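Local coordinates for protein aryl acylamidase (bacterium CSBL00001, PDB 4YJ6) that probably hydrolyses aryl acylamides, as a member of the amidase signature family of serine hydrolases, at residues G161-G166 and G185-I190; G166-V171 and G225-T230. One frame throughout, in Å; residues are numbered along the deposited sequence.

Interaction 1: G161-G166 and G185-I190. With PO4 (phosphate ion), chain B.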
loop_
_atom_site.group_PDB
_atom_site.type_symbol
_atom_site.label_atom_id
_atom_site.label_comp_id
_atom_site.label_asym_id
_atom_site.label_seq_id
_atom_site.Cartn_x
_atom_site.Cartn_y
_atom_site.Cartn_z
ATOM N N GLY A 161 -6.719 -8.447 -0.395
ATOM C CA GLY A 161 -6.492 -7.492 0.684
ATOM C C GLY A 161 -6.690 -6.087 0.147
ATOM O O GLY A 161 -6.993 -5.906 -1.030
ATOM N N GLY A 162 -6.498 -5.082 0.994
ATOM C CA GLY A 162 -6.824 -3.708 0.627
ATOM C C GLY A 162 -6.236 -2.748 1.667
ATOM O O GLY A 162 -5.608 -3.180 2.642
ATOM N N SER A 163 -6.419 -1.443 1.463
ATOM C CA SER A 163 -7.241 -0.930 0.361
ATOM C C SER A 163 -6.570 -0.890 -1.015
ATOM O O SER A 163 -7.258 -0.638 -2.005
ATOM C CB SER A 163 -7.767 0.468 0.735
ATOM O OG SER A 163 -6.693 1.389 0.908
ATOM N N SER A 164 -5.252 -1.111 -1.099
ATOM C CA SER A 164 -4.578 -1.119 -2.408
ATOM C C SER A 164 -4.564 -2.522 -3.017
ATOM O O SER A 164 -3.518 -2.981 -3.477
ATOM C CB SER A 164 -3.112 -0.691 -2.298
ATOM O OG SER A 164 -2.981 0.503 -1.543
ATOM N N GLY A 165 -5.713 -3.176 -3.085
ATOM C CA GLY A 165 -5.744 -4.571 -3.506
ATOM C C GLY A 165 -5.443 -4.747 -4.984
ATOM O O GLY A 165 -4.714 -5.649 -5.365
ATOM N N GLY A 166 -5.994 -3.881 -5.824
ATOM C CA GLY A 166 -5.693 -3.980 -7.243
ATOM C C GLY A 166 -4.207 -3.808 -7.547
ATOM O O GLY A 166 -3.646 -4.488 -8.422
ATOM N N GLY A 185 -4.140 3.253 7.106
ATOM C CA GLY A 185 -4.200 2.276 8.213
ATOM C C GLY A 185 -3.394 1.040 7.868
ATOM O O GLY A 185 -3.484 0.020 8.528
ATOM N N GLY A 186 -2.575 1.135 6.821
ATOM C CA GLY A 186 -1.758 0.008 6.447
ATOM C C GLY A 186 -1.802 -0.368 4.974
ATOM O O GLY A 186 -1.176 -1.342 4.585
ATOM N N SER A 187 -2.476 0.414 4.141
ATOM C CA SER A 187 -2.903 -0.143 2.861
ATOM C C SER A 187 -1.890 -0.288 1.729
ATOM O O SER A 187 -2.238 -0.814 0.684
ATOM C CB SER A 187 -4.139 0.604 2.393
ATOM O OG SER A 187 -5.214 0.244 3.269
ATOM N N ILE A 188 -0.644 0.145 1.914
ATOM C CA ILE A 188 0.434 -0.285 1.023
ATOM C C ILE A 188 0.869 -1.696 1.429
ATOM O O ILE A 188 1.300 -2.510 0.600
ATOM C CB ILE A 188 1.635 0.673 1.171
ATOM C CG1 ILE A 188 1.314 2.001 0.465
ATOM C CG2 ILE A 188 2.930 0.076 0.576
ATOM C CD1 ILE A 188 2.205 3.133 0.987
ATOM N N ARG A 189 0.766 -1.968 2.728
ATOM C CA ARG A 189 1.397 -3.119 3.347
ATOM C C ARG A 189 0.442 -4.307 3.492
ATOM O O ARG A 189 0.862 -5.464 3.377
ATOM C CB ARG A 189 1.921 -2.699 4.755
ATOM C CG ARG A 189 3.022 -1.615 4.634
ATOM C CD ARG A 189 3.300 -0.914 5.975
ATOM N NE ARG A 189 2.232 0.037 6.281
ATOM C CZ ARG A 189 1.949 0.442 7.531
ATOM N NH1 ARG A 189 2.593 -0.087 8.584
ATOM N NH2 ARG A 189 1.009 1.341 7.727
ATOM N N ILE A 190 -0.817 -4.018 3.794
ATOM C CA ILE A 190 -1.841 -5.062 4.015
ATOM C C ILE A 190 -1.974 -5.990 2.792
ATOM O O ILE A 190 -1.783 -7.201 2.908
ATOM C CB ILE A 190 -3.197 -4.421 4.327
ATOM C CG1 ILE A 190 -3.148 -3.691 5.679
ATOM C CG2 ILE A 190 -4.310 -5.473 4.367
ATOM C CD1 ILE A 190 -4.231 -2.610 5.792
HETATM P P PO4 B . -6.422 3.119 4.171
HETATM O O1 PO4 B . -7.495 2.190 4.771
HETATM O O2 PO4 B . -6.627 4.438 4.878
HETATM O O3 PO4 B . -5.089 2.534 4.489
HETATM O O4 PO4 B . -6.602 3.324 2.687
#

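Interaction 2: G166-V171 and G225-T230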
loop_
_atom_site.group_PDB
_atom_site.type_symbol
_atom_site.label_atom_id
_atom_site.label_comp_id
_atom_site.label_asym_id
_atom_site.label_seq_id
_atom_site.Cartn_x
_atom_site.Cartn_y
_atom_site.Cartn_z
ATOM N N GLY A 166 -5.994 -3.881 -5.824
ATOM C CA GLY A 166 -5.693 -3.980 -7.243
ATOM C C GLY A 166 -4.207 -3.808 -7.547
ATOM O O GLY A 166 -3.646 -4.488 -8.422
ATOM N N ALA A 167 -3.567 -2.871 -6.842
ATOM C CA ALA A 167 -2.131 -2.635 -7.004
ATOM C C ALA A 167 -1.347 -3.925 -6.705
ATOM O O ALA A 167 -0.519 -4.391 -7.509
ATOM C CB ALA A 167 -1.675 -1.511 -6.039
ATOM N N ALA A 168 -1.609 -4.511 -5.542
ATOM C CA ALA A 168 -0.854 -5.675 -5.139
ATOM C C ALA A 168 -1.139 -6.873 -6.068
ATOM O O ALA A 168 -0.232 -7.608 -6.391
ATOM C CB ALA A 168 -1.168 -6.060 -3.681
ATOM N N ALA A 169 -2.392 -7.060 -6.463
ATOM C CA ALA A 169 -2.767 -8.209 -7.287
ATOM C C ALA A 169 -2.040 -8.158 -8.646
ATOM O O ALA A 169 -1.494 -9.151 -9.112
ATOM C CB ALA A 169 -4.310 -8.256 -7.487
ATOM N N LEU A 170 -1.983 -6.986 -9.267
ATOM C CA LEU A 170 -1.251 -6.890 -10.527
ATOM C C LEU A 170 0.223 -7.220 -10.364
ATOM O O LEU A 170 0.799 -7.919 -11.201
ATOM C CB LEU A 170 -1.395 -5.489 -11.157
ATOM C CG LEU A 170 -2.807 -5.151 -11.627
ATOM C CD1 LEU A 170 -2.812 -3.719 -12.253
ATOM C CD2 LEU A 170 -3.293 -6.163 -12.664
ATOM N N VAL A 171 0.849 -6.724 -9.290
ATOM C CA VAL A 171 2.258 -6.984 -9.069
ATOM C C VAL A 171 2.486 -8.468 -8.736
ATOM O O VAL A 171 3.436 -9.058 -9.231
ATOM C CB VAL A 171 2.810 -6.066 -7.941
ATOM C CG1 VAL A 171 4.272 -6.436 -7.557
ATOM C CG2 VAL A 171 2.698 -4.589 -8.438
ATOM N N GLY A 225 3.123 5.068 -1.703
ATOM C CA GLY A 225 4.356 4.311 -1.857
ATOM C C GLY A 225 4.159 3.125 -2.781
ATOM O O GLY A 225 3.054 2.841 -3.202
ATOM N N PRO A 226 5.255 2.432 -3.086
ATOM C CA PRO A 226 5.276 1.359 -4.075
ATOM C C PRO A 226 4.988 -0.028 -3.498
ATOM O O PRO A 226 5.370 -0.320 -2.360
ATOM C CB PRO A 226 6.703 1.420 -4.597
ATOM C CG PRO A 226 7.503 1.776 -3.364
ATOM C CD PRO A 226 6.597 2.742 -2.581
ATOM N N ILE A 227 4.338 -0.858 -4.316
ATOM C CA ILE A 227 4.284 -2.302 -4.092
ATOM C C ILE A 227 5.062 -2.960 -5.235
ATOM O O ILE A 227 4.825 -2.636 -6.386
ATOM C CB ILE A 227 2.824 -2.774 -4.061
ATOM C CG1 ILE A 227 2.114 -2.110 -2.879
ATOM C CG2 ILE A 227 2.728 -4.354 -3.973
ATOM C CD1 ILE A 227 0.591 -2.340 -2.839
ATOM N N THR A 228 6.015 -3.836 -4.910
ATOM C CA THR A 228 6.909 -4.417 -5.926
ATOM C C THR A 228 7.130 -5.904 -5.622
ATOM O O THR A 228 6.645 -6.414 -4.625
ATOM C CB THR A 228 8.301 -3.758 -5.893
ATOM O OG1 THR A 228 8.869 -3.917 -4.586
ATOM C CG2 THR A 228 8.217 -2.263 -6.220
ATOM N N ARG A 229 7.890 -6.599 -6.466
ATOM C CA ARG A 229 8.258 -7.984 -6.163
ATOM C C ARG A 229 9.664 -8.053 -5.612
ATOM O O ARG A 229 10.023 -9.065 -5.000
ATOM C CB ARG A 229 8.160 -8.894 -7.407
ATOM C CG ARG A 229 6.695 -9.100 -7.880
ATOM C CD ARG A 229 6.558 -10.080 -9.056
ATOM N NE ARG A 229 7.280 -9.587 -10.220
ATOM C CZ ARG A 229 6.782 -8.716 -11.104
ATOM N NH1 ARG A 229 5.523 -8.287 -11.026
ATOM N NH2 ARG A 229 7.557 -8.309 -12.091
ATOM N N THR A 230 10.478 -7.023 -5.847
ATOM C CA THR A 230 11.845 -6.989 -5.310
ATOM C C THR A 230 12.091 -5.727 -4.514
ATOM O O THR A 230 11.484 -4.685 -4.767
ATOM C CB THR A 230 12.929 -7.011 -6.403
ATOM O OG1 THR A 230 12.958 -5.739 -7.106
ATOM C CG2 THR A 230 12.662 -8.129 -7.398
#

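Interaction 1: G161-G166 and G185-I190
Ser-163 OG lies alongside the CB-OG bond of Ser-187, beside the phosphate. The backbone N-H of Ser-163 points straight at Ser-187 OG, with N to OG 2.7 Å and 175° at the hydrogen. The peptide bond between Gly-162 and Ser-163 is cis, and the N-H that follows it is the one directed at Ser-187 OG. Ser-163 OG lies between its own N and carbonyl carbon (chi1 63°). From there it donates to phosphate O4, 2.6 Å from OG. Ser-187 OG sits beside its own N and donates to phosphate O3, also 2.6 Å from OG. Each hydroxyl thus holds a different oxygen of the ion. Gly-185 N binds the same O3, and Gly-184 N is hydrogen-bonded to the ion.

Ser-164 reaches back to the other segment. Its OG donates to Ser-187 O at 2.7 Å, from above the carbonyl plane. The same OG is hydrogen-bonded to Lys-84 NZ and Thr-182 N, so three groups fix its rotation. On the other flank, Ile-190 CG2 packs tightly on Gly-162 O, 3.1 Å away. A CB on Gly-165 would run into Gly-161 O, and one on Gly-186 into Ile-190 CD1.

Lys-84 NZ is also hydrogen-bonded to Ser-163 OG. This lysine, cis-serine and serine array matches the Ser-cisSer-Lys catalytic triad of amidase signature enzymes. By that comparison Ser-187 is probably the nucleophile, and the phosphate beside the glycine-rich loop marks the likely oxyanion hole.

Interaction 2: G166-V171 and G225-T230
Arg-229 NH1 is held by two backbone carbonyls, Val-171 O of the helix and Val-176 O beyond it. The bond to Val-171 O is 2.9 Å from NH1, with 164° at the hydrogen. NH1 lies in the carbonyl plane, on a lone pair of the oxygen. The oxygen in turn lies at the edge of the guanidinium, nearly in its plane. The arginine chain bends at chi3 (-61°), which brings its end back toward the helix. Its positive charge near the C-terminal end of helix 165-172 would probably suit the helix dipole. An alanine in place of Arg-229 would remove the guanidinium and would probably leave Val-171 O and Val-176 O without this donor, with a gap beside Val-171.

The rest of the contact across the two segments is apolar. Val-171 sets its two methyls on different parts of the strand backbone. CG1, anti to the backbone N, rests 3.6 Å from Arg-229 CG and 3.5 Å from Thr-228 C. CG2 instead lies 3.5 Å from Ile-227 O. Ile-227 points toward the helix. Its CD1 reaches the CB atoms of both Ala-167 and Ala-168, while its CG2 lies 4.0 Å from Ala-168 CA. The small alanines let the isoleucine lie close to the helix backbone. Thr-228 points away from the helix, and its OG1 donates to Thr-230 O at 2.7 Å.

The axes of the short segments, helix 166-171 and strand 225-228, come within 8.1 Å, and their N-to-C directions differ by 33°. Strand 223-228 lies between strands 178-183 and 198-201 in the large mixed sheet. Helix 165-172 packs on one face of it, where Ala-167 and Val-171 also touch Ala-179. Helix 231-241 packs against Pro-226 and Thr-228 on the other.

Overall arrangement
Interactions 1 and 2 have centres about 10 Å apart and share Gly-166. The loop with Ser-163 and Ser-164 leads into helix 165-172, whose next residues pack on strand 223-228. The segments alternate along the chain. Ile-188, next to Ser-187, joins the two contacts: its CD1 lies 3.4 Å from Gly-225 N, and its backbone O lies 3.5 Å from Ile-227 CD1. The same Ile-227 CD1 is 4.1 Å from Ser-164 CB. Interaction 1 holds the phosphate and the probable catalytic serines. Interaction 2 packs the helix that follows the Ser-163 loop on strand 223-228, while Ile-188 ties the Ser-187 loop to the same strand.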